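Local coordinates for outer protein YopM (PDB 1JL5) that acts as a leucine-rich-repeat effector and virulence factor of Yersinia pestis, probably altering host cell physiology to favour bacterial survival, at residues A[56-61]-A[81-86]. Sequence-based numbering, arbitrary orientation.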
ATOM      1  N   GLU A  56      -5.212  34.679   1.357  1.00 32.39           N
ATOM      2  CA  GLU A  56      -4.128  35.240   2.140  1.00 31.58           C
ATOM      3  C   GLU A  56      -4.724  35.782   3.422  1.00 31.11           C
ATOM      4  O   GLU A  56      -5.712  36.509   3.406  1.00 33.22           O
ATOM      5  CB  GLU A  56      -3.425  36.347   1.369  1.00 32.17           C
ATOM      6  CG  GLU A  56      -2.821  35.858   0.080  1.00 30.27           C
ATOM      7  CD  GLU A  56      -1.708  36.740  -0.396  1.00 29.80           C
ATOM      8  OE1 GLU A  56      -1.003  37.309   0.462  1.00 30.82           O
ATOM      9  OE2 GLU A  56      -1.523  36.849  -1.622  1.00 31.66           O
ATOM     10  N   GLN A  57      -4.137  35.398   4.541  1.00 29.78           N
ATOM     11  CA  GLN A  57      -4.626  35.840   5.828  1.00 30.40           C
ATOM     12  C   GLN A  57      -3.799  37.020   6.299  1.00 28.61           C
ATOM     13  O   GLN A  57      -3.123  36.974   7.322  1.00 27.42           O
ATOM     14  CB  GLN A  57      -4.561  34.674   6.805  1.00 31.49           C
ATOM     15  CG  GLN A  57      -5.413  33.520   6.315  1.00 34.49           C
ATOM     16  CD  GLN A  57      -5.244  32.276   7.137  1.00 38.23           C
ATOM     17  OE1 GLN A  57      -4.160  31.701   7.194  1.00 39.62           O
ATOM     18  NE2 GLN A  57      -6.319  31.845   7.782  1.00 40.96           N
ATOM     19  N   ARG A  58      -3.857  38.088   5.518  1.00 28.64           N
ATOM     20  CA  ARG A  58      -3.108  39.281   5.839  1.00 29.20           C
ATOM     21  C   ARG A  58      -3.636  39.934   7.098  1.00 29.11           C
ATOM     22  O   ARG A  58      -2.879  40.544   7.841  1.00 29.73           O
ATOM     23  CB  ARG A  58      -3.148  40.240   4.662  1.00 26.80           C
ATOM     24  CG  ARG A  58      -2.605  39.589   3.423  1.00 27.05           C
ATOM     25  CD  ARG A  58      -2.105  40.593   2.432  1.00 26.93           C
ATOM     26  NE  ARG A  58      -1.417  39.923   1.339  1.00 28.44           N
ATOM     27  CZ  ARG A  58      -0.791  40.559   0.358  1.00 28.36           C
ATOM     28  NH1 ARG A  58      -0.768  41.885   0.343  1.00 30.33           N
ATOM     29  NH2 ARG A  58      -0.191  39.871  -0.604  1.00 28.49           N
ATOM     30  N   GLU A  59      -4.931  39.794   7.353  1.00 30.61           N
ATOM     31  CA  GLU A  59      -5.486  40.390   8.555  1.00 33.33           C
ATOM     32  C   GLU A  59      -4.782  39.798   9.760  1.00 32.67           C
ATOM     33  O   GLU A  59      -4.349  40.520  10.656  1.00 33.15           O
ATOM     34  CB  GLU A  59      -6.982  40.127   8.661  1.00 35.63           C
ATOM     35  CG  GLU A  59      -7.572  40.666   9.950  1.00 41.54           C
ATOM     36  CD  GLU A  59      -9.076  40.586   9.967  1.00 45.06           C
ATOM     37  OE1 GLU A  59      -9.690  41.018   8.974  1.00 49.83           O
ATOM     38  OE2 GLU A  59      -9.650  40.102  10.968  1.00 48.36           O
ATOM     39  N   MET A  60      -4.668  38.474   9.776  1.00 32.87           N
ATOM     40  CA  MET A  60      -3.996  37.800  10.874  1.00 32.15           C
ATOM     41  C   MET A  60      -2.540  38.229  10.869  1.00 29.48           C
ATOM     42  O   MET A  60      -1.955  38.499  11.916  1.00 29.91           O
ATOM     43  CB  MET A  60      -4.080  36.284  10.707  1.00 36.12           C
ATOM     44  CG  MET A  60      -3.321  35.511  11.779  1.00 42.28           C
ATOM     45  SD  MET A  60      -4.053  35.675  13.421  1.00 48.80           S
ATOM     46  CE  MET A  60      -3.091  37.001  14.128  1.00 48.99           C
ATOM     47  N   ALA A  61      -1.956  38.286   9.678  1.00 26.74           N
ATOM     48  CA  ALA A  61      -0.569  38.693   9.550  1.00 26.18           C
ATOM     49  C   ALA A  61      -0.403  40.089  10.136  1.00 25.78           C
ATOM     50  O   ALA A  61       0.470  40.322  10.969  1.00 25.08           O
ATOM     51  CB  ALA A  61      -0.155  38.683   8.090  1.00 24.20           C
ATOM     52  N   LEU A  81      -0.077  31.610   6.417  1.00 33.53           N
ATOM     53  CA  LEU A  81      -1.065  32.666   6.285  1.00 31.99           C
ATOM     54  C   LEU A  81      -1.332  32.927   4.816  1.00 30.94           C
ATOM     55  O   LEU A  81      -2.021  33.876   4.456  1.00 32.41           O
ATOM     56  CB  LEU A  81      -0.577  33.937   6.978  1.00 30.16           C
ATOM     57  CG  LEU A  81      -0.433  33.794   8.494  1.00 30.88           C
ATOM     58  CD1 LEU A  81      -0.043  35.133   9.112  1.00 28.84           C
ATOM     59  CD2 LEU A  81      -1.754  33.301   9.075  1.00 28.77           C
ATOM     60  N   GLY A  82      -0.777  32.066   3.971  1.00 29.72           N
ATOM     61  CA  GLY A  82      -0.962  32.195   2.539  1.00 30.57           C
ATOM     62  C   GLY A  82      -0.485  33.521   1.990  1.00 31.67           C
ATOM     63  O   GLY A  82      -0.918  33.952   0.925  1.00 32.52           O
ATOM     64  N   LEU A  83       0.424  34.166   2.708  1.00 31.59           N
ATOM     65  CA  LEU A  83       0.940  35.459   2.282  1.00 30.50           C
ATOM     66  C   LEU A  83       1.784  35.363   1.023  1.00 30.85           C
ATOM     67  O   LEU A  83       2.776  34.640   0.989  1.00 31.83           O
ATOM     68  CB  LEU A  83       1.767  36.070   3.406  1.00 28.37           C
ATOM     69  CG  LEU A  83       1.049  36.033   4.751  1.00 28.81           C
ATOM     70  CD1 LEU A  83       1.899  36.724   5.797  1.00 27.71           C
ATOM     71  CD2 LEU A  83      -0.317  36.700   4.626  1.00 27.98           C
ATOM     72  N   SER A  84       1.384  36.088  -0.016  1.00 29.66           N
ATOM     73  CA  SER A  84       2.132  36.084  -1.261  1.00 29.39           C
ATOM     74  C   SER A  84       3.245  37.112  -1.138  1.00 28.51           C
ATOM     75  O   SER A  84       4.088  37.250  -2.019  1.00 30.43           O
ATOM     76  CB  SER A  84       1.226  36.426  -2.442  1.00 29.24           C
ATOM     77  OG  SER A  84       0.578  37.665  -2.245  1.00 30.94           O
ATOM     78  N   SER A  85       3.236  37.841  -0.032  1.00 26.76           N
ATOM     79  CA  SER A  85       4.266  38.834   0.221  1.00 26.81           C
ATOM     80  C   SER A  85       4.153  39.251   1.665  1.00 26.05           C
ATOM     81  O   SER A  85       3.143  38.998   2.325  1.00 25.85           O
ATOM     82  CB  SER A  85       4.086  40.072  -0.663  1.00 27.17           C
ATOM     83  OG  SER A  85       3.021  40.878  -0.182  1.00 28.90           O
ATOM     84  N   LEU A  86       5.209  39.872   2.159  1.00 25.75           N
ATOM     85  CA  LEU A  86       5.217  40.365   3.514  1.00 26.22           C
ATOM     86  C   LEU A  86       5.430  41.850   3.388  1.00 25.85           C
ATOM     87  O   LEU A  86       6.151  42.308   2.508  1.00 26.83           O
ATOM     88  CB  LEU A  86       6.362  39.765   4.327  1.00 25.95           C
ATOM     89  CG  LEU A  86       6.322  38.260   4.573  1.00 26.68           C
ATOM     90  CD1 LEU A  86       7.451  37.881   5.518  1.00 24.63           C
ATOM     91  CD2 LEU A  86       4.974  37.876   5.169  1.00 23.91           C
TER
HETATM   92  O   HOH W   1       1.527  40.370  -2.712  1.00 50.23           O
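Glu56 and Ser84 tie the start of helix 58-71 to the first leucine-rich repeat, a worked example of how an N-terminal helical cap is fastened to the solenoid behind it. Glu56 CG lies beside its backbone N, anti to the carbonyl carbon (chi1 -61°), and the chain runs extended beyond it, carrying the carboxylate to Ser84 N. Ser84 N reaches Glu56 OE1 at 2.7 Å with a nearly straight N-H (166°), descending from above the carboxylate plane. Arg58 grips the same oxygen side-on in a salt bridge, NE at 2.8 Å from Glu56 OE1 and NH2 also bonded to it. With three donors, this oxygen is firmly fixed; Glu56 OE2 lies beside Ser84 OG, but its modelled position is less certain.

A second polar link joins the backbones: Gln57 N, at the N-cap position of the helix, donates to Leu81 O over 2.6 Å.

The tightly packed part is apolar. Ala61 CB touches two leucine branches, 3.7 Å from Leu81 CD1 and 3.6 Å from Leu83 CD1, while Leu83 CD2 meets Arg58 CG. Trp46 of helix 36-48 also packs on Ala61 and Leu83. The Gln57 side chain crosses Leu81 at about a right angle, Gln57 OE1 3.4 Å from Leu81 CD2; Met60 CG is a looser touch at the margin, 3.8 Å from Leu81 CD2.

The looser, watery side lies beyond the guanidinium. Arg58 NH2 bonds weakly to Ser84 OG (122°) and donates to a water at 2.8 Å, which pairs with Ser85 OG. Trp46 secures this end, its carbonyl accepting from Arg58 NH1, its NE1 bonding Ser85 OG and its ring engaging Arg58 in a cation-pi contact.

A buried arginine whose charge is met by a neighbouring glutamate implies that both are probably ionised, beside a leucine-lined seam.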